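Local atomic coordinates of 5-carboxyvanillate decarboxylase (Sphingomonas paucimobilis, PDB entry 4L6D), a protein that probably removes a carboxyl group from 5-carboxyvanillate to give vanillate, as a manganese-binding decarboxylase built on the amidohydrolase fold. Residues L236-D240 / K258-R264; F161-E165 / F218-K222; K222-M228 / N266-S272. All coordinates share one frame. Numbering follows the deposited sequence.

Overall arrangement
All three contacts belong to one amidohydrolase (beta/alpha)8 barrel. Interaction 3 pairs the adjacent parallel strands 223-225 and 267-270, and its C-terminal end reaches the manganese site. Interaction 2 comes first along the chain and joins interaction 3 at K222; it packs helix 158-167 on the turn entering strand 223-225, and P219 and L221 offer carbonyls to N266. Interaction 1 is nested in the segment between the paired strands and joins helices 236-249 and 259-266; F263 packs on L225 and I269. Centres lie about 19 Å apart for interactions 1 and 2, about 15 Å for 1 and 3 and about 16 Å for 2 and 3. Interactions 1 and 2 do not touch; each meets interaction 3.

Interaction 1. Residues L236-D240 / K258-R264; sequences LWRLD and KPSEYFR. With VNL (4-hydroxy-3-methoxybenzoate), chain L.
Residues 236-240 form the first turn of helix 236-249, and K258 at the N-cap starts helix 259-266. The helix axes approach to 9.0 Å with their directions 133° apart; L236 CA lies 5.3 Å from S260 CA, and D240 CA 5.6 Å from P259 CA. D240 (chi1 m) reaches across: its OD1 accepts S260 N at 2.8 Å, and its OD2 accepts S260 OG (chi1 p) at 2.5 Å, though the position of OD2 is less certain. E261 OE1 accepts K258 N at 2.9 Å, as the N3 glutamate does in a capping box, though lysine has no side-chain acceptor to return the bond. Beside these polar contacts, L239 CB meets P259 CB at 4.1 Å, L236 CB meets S260 CB at 3.9 Å, and L236 (m, t) brings CD2 to 4.0 Å from F263 CB. R264 NH1 donates to S260 OG at 3.1 Å, while its NE is held by the V286 carbonyl. Vanillate sits in the cleft, with its CM1 3.5 Å from W237 CA and its CO1 3.7 Å from R264 NH2. Together with V286, these helix ends line an outlying vanillate pocket on the barrel, separate from the one at the manganese.

Interaction 2. Residues F161-E165 / F218-K222; sequences FEAIE and FPRLK
F218 lays one face of its ring over the F161-E162 peptide, with CE1 3.5 Å from E162 CA and CE2 3.7 Å from F161 CB. F161 to E165 form a turn of helix 158-167, closed by E165 N to F161 O at 2.9 Å. F218, at phi/psi -129/74, leaves helix 214-217 and opens a type I beta turn to L221, in which L221 N donates to F218 O at 3.2 Å; the chain turns extended at L221 and K222. The nearest CA atoms are those of E165 and L221, 4.9 Å apart. E165 is extended through chi1 and chi2 (both t), so its carboxylate passes beside the F218 ring into the turn: OE1 lies at the ring edge, 3.4 Å from F218 CD1, and OE2 accepts R220 N at 2.9 Å. P219 N, 3.2 Å from the same OE2, has no hydrogen to give. One water donates to both E165 O and R220 O, each at 2.8 Å, bridging helix and turn a second time. L221 (m, t) fills the inner side of the contact: its CD1 meets F161 CD1 at 3.8 Å, and its CD2 meets I164 CG2 at 3.8 Å. F161 and I164 also pack on L171 of strand 171-174, while I164 reaches I129 of helix 122-134. The carbonyls of P219 and L221 bind N266 ND2. The arrangement is plain packing at the N-terminal end of the strands in a (beta/alpha)8 barrel, where a helix lies against the turn that feeds a neighbouring strand, 223-225.

Interaction 3. Residues K222-M228 / N266-S272; sequences KIVLGHM and NFAITTS
N266 ends a helix and enters the parallel strand pair of a (beta/alpha)8 barrel: its O accepts I223 N at 2.8 Å, and its ND2 binds the L221 and P219 carbonyls. Strands 223-225 and 267-270 run 4.6 Å apart at closest axis approach, with directions 27° apart, pairing I223 with F267, V224 with A268 and L225 with I269. F267 (chi1 m) offers one ring face to I223 CB, 3.9 Å from the centroid, in a CH-pi contact, and its CD2 touches L225 CD1 at 3.9 Å; its opposite face stacks with F263. K222 NZ, bound to the R265 carbonyl, also donates to a water at 2.7 Å, which donates to F267 O at 2.8 Å. A268 points with V224 to the opposite face of the sheet; its N donates to I223 O at 2.9 Å and its O accepts L225 N at 3.0 Å. I269 returns to the F267 face, packing on helix 277-287, and its CD1 lies 3.8 Å from M228 SD. T270 N donates to L225 O at 2.9 Å, and T270 O accepts M228 N at 2.8 Å, while T270 OG1 binds Y172 OH. The first segment has left the strand here, H227 and M228 taking left-handed helical backbone angles. T271 CG2 packs on M228 CE at 3.8 Å. S272 lies beside the metal site: its OG binds the manganese ligand E8, while H227 NE2 binds another, D297, and H227 ND1 binds E230. G226 has no CB to crowd this hydroxyl, and S272 OG (chi1 p) accepts H227 N at 2.9 Å.

Interaction 1. Residues L236-D240 / K258-R264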
loop_
_atom_site.group_PDB
_atom_site.type_symbol
_atom_site.label_atom_id
_atom_site.label_comp_id
_atom_site.label_asym_id
_atom_site.label_seq_id
_atom_site.Cartn_x
_atom_site.Cartn_y
_atom_site.Cartn_z
ATOM N N LEU A 236 4.608 -9.184 2.179
ATOM C CA LEU A 236 5.863 -9.944 2.119
ATOM C C LEU A 236 5.854 -11.122 1.149
ATOM O O LEU A 236 6.815 -11.330 0.410
ATOM C CB LEU A 236 6.254 -10.450 3.516
ATOM C CG LEU A 236 6.540 -9.360 4.558
ATOM C CD1 LEU A 236 6.898 -9.995 5.896
ATOM C CD2 LEU A 236 7.634 -8.384 4.103
ATOM N N TRP A 237 4.783 -11.907 1.164
ATOM C CA TRP A 237 4.759 -13.092 0.303
ATOM C C TRP A 237 4.837 -12.724 -1.188
ATOM O O TRP A 237 5.596 -13.322 -1.955
ATOM C CB TRP A 237 3.538 -13.979 0.608
ATOM C CG TRP A 237 3.658 -15.337 -0.009
ATOM C CD1 TRP A 237 4.190 -16.457 0.566
ATOM C CD2 TRP A 237 3.283 -15.709 -1.337
ATOM N NE1 TRP A 237 4.156 -17.504 -0.321
ATOM C CE2 TRP A 237 3.601 -17.075 -1.498
ATOM C CE3 TRP A 237 2.702 -15.024 -2.407
ATOM C CZ2 TRP A 237 3.363 -17.765 -2.687
ATOM C CZ3 TRP A 237 2.461 -15.711 -3.583
ATOM C CH2 TRP A 237 2.797 -17.067 -3.718
ATOM N N ARG A 238 4.062 -11.721 -1.582
ATOM C CA ARG A 238 4.018 -11.264 -2.968
ATOM C C ARG A 238 5.315 -10.587 -3.402
ATOM O O ARG A 238 5.772 -10.787 -4.523
ATOM C CB ARG A 238 2.834 -10.312 -3.132
ATOM C CG ARG A 238 2.573 -9.778 -4.542
ATOM C CD ARG A 238 1.081 -9.528 -4.641
ATOM N NE ARG A 238 0.601 -8.802 -5.818
ATOM C CZ ARG A 238 0.358 -9.356 -7.002
ATOM N NH1 ARG A 238 0.649 -10.636 -7.226
ATOM N NH2 ARG A 238 -0.144 -8.614 -7.988
ATOM N N LEU A 239 5.909 -9.788 -2.515
ATOM C CA LEU A 239 7.219 -9.207 -2.799
ATOM C C LEU A 239 8.228 -10.313 -3.105
ATOM O O LEU A 239 8.993 -10.213 -4.064
ATOM C CB LEU A 239 7.701 -8.362 -1.615
ATOM C CG LEU A 239 7.022 -6.996 -1.454
ATOM C CD1 LEU A 239 7.295 -6.448 -0.068
ATOM C CD2 LEU A 239 7.527 -6.023 -2.517
ATOM N N ASP A 240 8.209 -11.381 -2.305
ATOM C CA ASP A 240 9.128 -12.488 -2.531
ATOM C C ASP A 240 8.755 -13.239 -3.807
ATOM O O ASP A 240 9.620 -13.585 -4.619
ATOM C CB ASP A 240 9.100 -13.473 -1.363
ATOM C CG ASP A 240 9.855 -12.984 -0.149
ATOM O OD1 ASP A 240 10.519 -11.938 -0.230
ATOM O OD2 ASP A 240 9.764 -13.669 0.889
ATOM N N LYS A 258 16.094 -12.757 0.075
ATOM C CA LYS A 258 14.762 -12.430 -0.447
ATOM C C LYS A 258 14.299 -11.087 0.121
ATOM O O LYS A 258 14.709 -10.699 1.220
ATOM C CB LYS A 258 13.745 -13.504 -0.041
ATOM C CG LYS A 258 14.042 -14.907 -0.548
ATOM C CD LYS A 258 13.010 -15.900 -0.045
ATOM C CE LYS A 258 13.407 -17.322 -0.433
ATOM N NZ LYS A 258 12.528 -18.362 0.184
ATOM N N PRO A 259 13.426 -10.374 -0.606
ATOM C CA PRO A 259 12.874 -9.112 -0.084
ATOM C C PRO A 259 12.371 -9.194 1.366
ATOM O O PRO A 259 12.720 -8.321 2.171
ATOM C CB PRO A 259 11.745 -8.803 -1.073
ATOM C CG PRO A 259 12.267 -9.362 -2.373
ATOM C CD PRO A 259 12.989 -10.638 -1.995
ATOM N N SER A 260 11.614 -10.232 1.714
ATOM C CA SER A 260 11.052 -10.333 3.061
ATOM C C SER A 260 12.150 -10.590 4.082
ATOM O O SER A 260 12.012 -10.236 5.262
ATOM C CB SER A 260 9.990 -11.436 3.143
ATOM O OG SER A 260 10.590 -12.722 3.094
ATOM N N GLU A 261 13.244 -11.200 3.629
ATOM C CA GLU A 261 14.380 -11.441 4.515
ATOM C C GLU A 261 15.125 -10.158 4.865
ATOM O O GLU A 261 15.560 -9.997 6.003
ATOM C CB GLU A 261 15.314 -12.523 3.955
ATOM C CG GLU A 261 14.637 -13.892 3.935
ATOM C CD GLU A 261 15.355 -14.934 3.098
ATOM O OE1 GLU A 261 16.275 -14.586 2.331
ATOM O OE2 GLU A 261 14.987 -16.128 3.207
ATOM N N TYR A 262 15.264 -9.244 3.906
ATOM C CA TYR A 262 15.722 -7.897 4.253
ATOM C C TYR A 262 14.765 -7.235 5.218
ATOM O O TYR A 262 15.194 -6.557 6.155
ATOM C CB TYR A 262 15.880 -7.003 3.021
ATOM C CG TYR A 262 16.964 -7.503 2.116
ATOM C CD1 TYR A 262 18.300 -7.429 2.502
ATOM C CD2 TYR A 262 16.656 -8.105 0.903
ATOM C CE1 TYR A 262 19.300 -7.912 1.694
ATOM C CE2 TYR A 262 17.653 -8.599 0.083
ATOM C CZ TYR A 262 18.978 -8.505 0.484
ATOM O OH TYR A 262 19.985 -9.008 -0.311
ATOM N N PHE A 263 13.461 -7.393 4.993
ATOM C CA PHE A 263 12.533 -6.695 5.860
ATOM C C PHE A 263 12.678 -7.205 7.296
ATOM O O PHE A 263 12.726 -6.413 8.228
ATOM C CB PHE A 263 11.080 -6.792 5.371
ATOM C CG PHE A 263 10.192 -5.780 6.026
ATOM C CD1 PHE A 263 10.187 -4.466 5.585
ATOM C CD2 PHE A 263 9.449 -6.109 7.141
ATOM C CE1 PHE A 263 9.409 -3.506 6.205
ATOM C CE2 PHE A 263 8.660 -5.150 7.777
ATOM C CZ PHE A 263 8.640 -3.845 7.305
ATOM N N ARG A 264 12.809 -8.514 7.476
ATOM C CA ARG A 264 12.937 -9.037 8.832
ATOM C C ARG A 264 14.328 -8.775 9.426
ATOM O O ARG A 264 14.445 -8.555 10.635
ATOM C CB ARG A 264 12.615 -10.536 8.885
ATOM C CG ARG A 264 11.157 -10.875 8.571
ATOM C CD ARG A 264 10.876 -12.375 8.752
ATOM N NE ARG A 264 9.721 -12.789 7.954
ATOM C CZ ARG A 264 9.789 -13.212 6.696
ATOM N NH1 ARG A 264 10.961 -13.313 6.082
ATOM N NH2 ARG A 264 8.683 -13.561 6.051
HETATM C C1 VNL L . 5.662 -15.489 3.874
HETATM C CO1 VNL L . 6.193 -14.287 3.370
HETATM C CO2 VNL L . 6.188 -16.748 3.507
HETATM C CM1 VNL L . 7.273 -14.308 2.472
HETATM C CM2 VNL L . 7.258 -16.796 2.614
HETATM O OM VNL L . 7.853 -17.955 2.183
HETATM C CZ VNL L . 7.813 -15.540 2.079
HETATM C CC VNL L . 4.510 -15.438 4.835
HETATM C CV VNL L . 7.405 -19.232 2.668
HETATM O O1 VNL L . 4.451 -14.523 5.706
HETATM O O2 VNL L . 3.637 -16.337 4.725
HETATM O O3 VNL L . 8.794 -15.671 1.124
#

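Interaction 2. Residues F161-E165 / F218-K222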
loop_
_atom_site.group_PDB
_atom_site.type_symbol
_atom_site.label_atom_id
_atom_site.label_comp_id
_atom_site.label_asym_id
_atom_site.label_seq_id
_atom_site.Cartn_x
_atom_site.Cartn_y
_atom_site.Cartn_z
ATOM N N PHE A 161 23.819 6.854 4.169
ATOM C CA PHE A 161 23.605 5.503 4.686
ATOM C C PHE A 161 24.892 4.846 5.158
ATOM O O PHE A 161 24.871 4.071 6.102
ATOM C CB PHE A 161 22.809 4.652 3.689
ATOM C CG PHE A 161 21.404 5.111 3.573
ATOM C CD1 PHE A 161 20.498 4.826 4.573
ATOM C CD2 PHE A 161 21.024 5.942 2.533
ATOM C CE1 PHE A 161 19.200 5.303 4.506
ATOM C CE2 PHE A 161 19.736 6.434 2.462
ATOM C CZ PHE A 161 18.824 6.120 3.449
ATOM N N GLU A 162 26.010 5.185 4.530
ATOM C CA GLU A 162 27.310 4.746 5.025
ATOM C C GLU A 162 27.521 5.229 6.461
ATOM O O GLU A 162 27.897 4.453 7.335
ATOM C CB GLU A 162 28.422 5.266 4.116
ATOM C CG GLU A 162 29.811 4.831 4.538
ATOM C CD GLU A 162 30.871 5.443 3.658
ATOM O OE1 GLU A 162 30.801 6.667 3.415
ATOM O OE2 GLU A 162 31.766 4.704 3.199
ATOM N N ALA A 163 27.231 6.504 6.706
ATOM C CA ALA A 163 27.413 7.067 8.039
ATOM C C ALA A 163 26.412 6.496 9.036
ATOM O O ALA A 163 26.768 6.247 10.187
ATOM C CB ALA A 163 27.330 8.598 7.995
ATOM N N ILE A 164 25.163 6.289 8.608
ATOM C CA ILE A 164 24.161 5.715 9.496
ATOM C C ILE A 164 24.580 4.305 9.895
ATOM O O ILE A 164 24.606 3.969 11.087
ATOM C CB ILE A 164 22.755 5.716 8.874
ATOM C CG1 ILE A 164 22.267 7.154 8.674
ATOM C CG2 ILE A 164 21.787 4.926 9.764
ATOM C CD1 ILE A 164 20.884 7.241 8.048
ATOM N N GLU A 165 24.936 3.482 8.907
ATOM C CA GLU A 165 25.406 2.135 9.215
ATOM C C GLU A 165 26.561 2.137 10.211
ATOM O O GLU A 165 26.542 1.390 11.191
ATOM C CB GLU A 165 25.829 1.391 7.953
ATOM C CG GLU A 165 26.085 -0.069 8.233
ATOM C CD GLU A 165 26.711 -0.794 7.069
ATOM O OE1 GLU A 165 27.503 -0.177 6.329
ATOM O OE2 GLU A 165 26.412 -1.995 6.910
ATOM N N PHE A 218 24.824 -1.985 2.553
ATOM C CA PHE A 218 24.924 -1.609 3.967
ATOM C C PHE A 218 24.121 -2.582 4.825
ATOM O O PHE A 218 23.026 -2.251 5.306
ATOM C CB PHE A 218 24.407 -0.183 4.195
ATOM C CG PHE A 218 25.037 0.856 3.304
ATOM C CD1 PHE A 218 26.355 1.245 3.479
ATOM C CD2 PHE A 218 24.289 1.466 2.310
ATOM C CE1 PHE A 218 26.929 2.214 2.652
ATOM C CE2 PHE A 218 24.851 2.435 1.490
ATOM C CZ PHE A 218 26.176 2.815 1.668
ATOM N N PRO A 219 24.651 -3.799 5.001
ATOM C CA PRO A 219 23.866 -4.871 5.623
ATOM C C PRO A 219 23.590 -4.672 7.102
ATOM O O PRO A 219 22.730 -5.367 7.625
ATOM C CB PRO A 219 24.734 -6.118 5.398
ATOM C CG PRO A 219 26.134 -5.588 5.268
ATOM C CD PRO A 219 25.959 -4.277 4.522
ATOM N N ARG A 220 24.287 -3.749 7.768
ATOM C CA ARG A 220 24.019 -3.514 9.187
ATOM C C ARG A 220 23.078 -2.337 9.454
ATOM O O ARG A 220 22.881 -1.963 10.604
ATOM C CB ARG A 220 25.313 -3.296 9.973
ATOM C CG ARG A 220 26.254 -4.480 9.935
ATOM C CD ARG A 220 25.844 -5.548 10.928
ATOM N NE ARG A 220 25.874 -5.092 12.317
ATOM C CZ ARG A 220 26.968 -5.018 13.072
ATOM N NH1 ARG A 220 28.153 -5.350 12.579
ATOM N NH2 ARG A 220 26.876 -4.599 14.326
ATOM N N LEU A 221 22.498 -1.747 8.412
ATOM C CA LEU A 221 21.486 -0.718 8.618
ATOM C C LEU A 221 20.297 -1.241 9.413
ATOM O O LEU A 221 19.856 -2.378 9.207
ATOM C CB LEU A 221 20.945 -0.236 7.283
ATOM C CG LEU A 221 21.753 0.774 6.501
ATOM C CD1 LEU A 221 21.023 1.073 5.201
ATOM C CD2 LEU A 221 21.945 2.056 7.329
ATOM N N LYS A 222 19.767 -0.412 10.311
ATOM C CA LYS A 222 18.480 -0.712 10.925
ATOM C C LYS A 222 17.516 0.424 10.602
ATOM O O LYS A 222 17.801 1.593 10.875
ATOM C CB LYS A 222 18.591 -0.914 12.437
ATOM C CG LYS A 222 17.281 -1.343 13.119
ATOM C CD LYS A 222 16.889 -2.799 12.783
ATOM C CE LYS A 222 17.713 -3.792 13.595
ATOM N NZ LYS A 222 17.576 -5.197 13.104
HETATM O O HOH W 1 24.046 0.278 11.898
#

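Interaction 3. Residues K222-M228 / N266-S272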
loop_
_atom_site.group_PDB
_atom_site.type_symbol
_atom_site.label_atom_id
_atom_site.label_comp_id
_atom_site.label_asym_id
_atom_site.label_seq_id
_atom_site.Cartn_x
_atom_site.Cartn_y
_atom_site.Cartn_z
ATOM N N LYS A 222 19.767 -0.412 10.311
ATOM C CA LYS A 222 18.480 -0.712 10.925
ATOM C C LYS A 222 17.516 0.424 10.602
ATOM O O LYS A 222 17.801 1.593 10.875
ATOM C CB LYS A 222 18.591 -0.914 12.437
ATOM C CG LYS A 222 17.281 -1.343 13.119
ATOM C CD LYS A 222 16.889 -2.799 12.783
ATOM C CE LYS A 222 17.713 -3.792 13.595
ATOM N NZ LYS A 222 17.576 -5.197 13.104
ATOM N N ILE A 223 16.399 0.056 9.994
ATOM C CA ILE A 223 15.358 0.990 9.571
ATOM C C ILE A 223 14.090 0.695 10.361
ATOM O O ILE A 223 13.737 -0.469 10.576
ATOM C CB ILE A 223 15.052 0.829 8.063
ATOM C CG1 ILE A 223 16.335 0.926 7.222
ATOM C CG2 ILE A 223 13.975 1.835 7.606
ATOM C CD1 ILE A 223 17.047 2.263 7.298
ATOM N N VAL A 224 13.404 1.745 10.807
ATOM C CA VAL A 224 12.152 1.566 11.525
ATOM C C VAL A 224 11.029 2.265 10.752
ATOM O O VAL A 224 11.194 3.398 10.285
ATOM C CB VAL A 224 12.261 2.103 12.964
ATOM C CG1 VAL A 224 10.892 2.104 13.646
ATOM C CG2 VAL A 224 13.268 1.258 13.783
ATOM N N LEU A 225 9.912 1.560 10.579
ATOM C CA LEU A 225 8.737 2.116 9.910
ATOM C C LEU A 225 7.514 2.100 10.817
ATOM O O LEU A 225 7.176 1.063 11.404
ATOM C CB LEU A 225 8.420 1.310 8.650
ATOM C CG LEU A 225 9.466 1.323 7.538
ATOM C CD1 LEU A 225 8.981 0.402 6.419
ATOM C CD2 LEU A 225 9.674 2.724 6.992
ATOM N N GLY A 226 6.845 3.244 10.917
ATOM C CA GLY A 226 5.632 3.357 11.701
ATOM C C GLY A 226 4.404 2.835 10.970
ATOM O O GLY A 226 4.511 2.238 9.893
ATOM N N HIS A 227 3.240 3.036 11.578
ATOM C CA HIS A 227 1.965 2.703 10.936
ATOM C C HIS A 227 1.935 1.258 10.486
ATOM O O HIS A 227 1.595 0.940 9.339
ATOM C CB HIS A 227 1.694 3.719 9.822
ATOM C CG HIS A 227 2.057 5.098 10.261
ATOM N ND1 HIS A 227 3.168 5.760 9.786
ATOM C CD2 HIS A 227 1.555 5.869 11.259
ATOM C CE1 HIS A 227 3.309 6.900 10.442
ATOM N NE2 HIS A 227 2.339 6.991 11.337
ATOM N N MET A 228 2.297 0.400 11.441
ATOM C CA MET A 228 2.375 -1.046 11.253
ATOM C C MET A 228 3.214 -1.393 10.028
ATOM O O MET A 228 2.845 -2.230 9.206
ATOM C CB MET A 228 0.968 -1.668 11.201
ATOM C CG MET A 228 0.901 -3.094 11.767
ATOM S SD MET A 228 1.369 -3.260 13.516
ATOM C CE MET A 228 -0.111 -2.637 14.298
ATOM N N ASN A 266 16.634 -6.262 8.509
ATOM C CA ASN A 266 17.026 -4.849 8.565
ATOM C C ASN A 266 15.970 -3.872 9.053
ATOM O O ASN A 266 16.293 -2.705 9.311
ATOM C CB ASN A 266 17.532 -4.395 7.196
ATOM C CG ASN A 266 18.827 -5.077 6.802
ATOM O OD1 ASN A 266 18.835 -6.058 6.045
ATOM N ND2 ASN A 266 19.941 -4.567 7.326
ATOM N N PHE A 267 14.722 -4.320 9.169
ATOM C CA PHE A 267 13.653 -3.417 9.597
ATOM C C PHE A 267 13.003 -3.864 10.894
ATOM O O PHE A 267 12.999 -5.049 11.231
ATOM C CB PHE A 267 12.537 -3.327 8.545
ATOM C CG PHE A 267 12.934 -2.639 7.267
ATOM C CD1 PHE A 267 13.807 -3.234 6.385
ATOM C CD2 PHE A 267 12.360 -1.430 6.924
ATOM C CE1 PHE A 267 14.148 -2.606 5.184
ATOM C CE2 PHE A 267 12.684 -0.797 5.725
ATOM C CZ PHE A 267 13.583 -1.386 4.860
ATOM N N ALA A 268 12.429 -2.885 11.590
ATOM C CA ALA A 268 11.455 -3.131 12.647
ATOM C C ALA A 268 10.324 -2.139 12.410
ATOM O O ALA A 268 10.479 -1.179 11.639
ATOM C CB ALA A 268 12.076 -2.931 14.043
ATOM N N ILE A 269 9.189 -2.374 13.054
ATOM C CA ILE A 269 8.004 -1.554 12.825
ATOM C C ILE A 269 7.435 -1.025 14.128
ATOM O O ILE A 269 7.738 -1.542 15.202
ATOM C CB ILE A 269 6.891 -2.317 12.041
ATOM C CG1 ILE A 269 6.218 -3.391 12.905
ATOM C CG2 ILE A 269 7.468 -2.955 10.787
ATOM C CD1 ILE A 269 4.925 -3.916 12.290
ATOM N N THR A 270 6.611 0.013 14.021
ATOM C CA THR A 270 5.829 0.475 15.164
ATOM C C THR A 270 4.350 0.486 14.845
ATOM O O THR A 270 3.955 0.428 13.677
ATOM C CB THR A 270 6.240 1.868 15.689
ATOM O OG1 THR A 270 5.514 2.883 14.982
ATOM C CG2 THR A 270 7.753 2.103 15.565
ATOM N N THR A 271 3.545 0.582 15.898
ATOM C CA THR A 271 2.090 0.537 15.783
ATOM C C THR A 271 1.439 1.915 15.686
ATOM O O THR A 271 0.226 2.010 15.819
ATOM C CB THR A 271 1.472 -0.181 17.000
ATOM O OG1 THR A 271 1.722 0.591 18.178
ATOM C CG2 THR A 271 2.094 -1.580 17.181
ATOM N N SER A 272 2.227 2.972 15.479
ATOM C CA SER A 272 1.651 4.323 15.414
ATOM C C SER A 272 0.464 4.376 14.465
ATOM O O SER A 272 0.545 3.929 13.324
ATOM C CB SER A 272 2.699 5.336 14.960
ATOM O OG SER A 272 3.323 4.894 13.769
HETATM O O HOH W 2 15.209 -6.323 12.499
#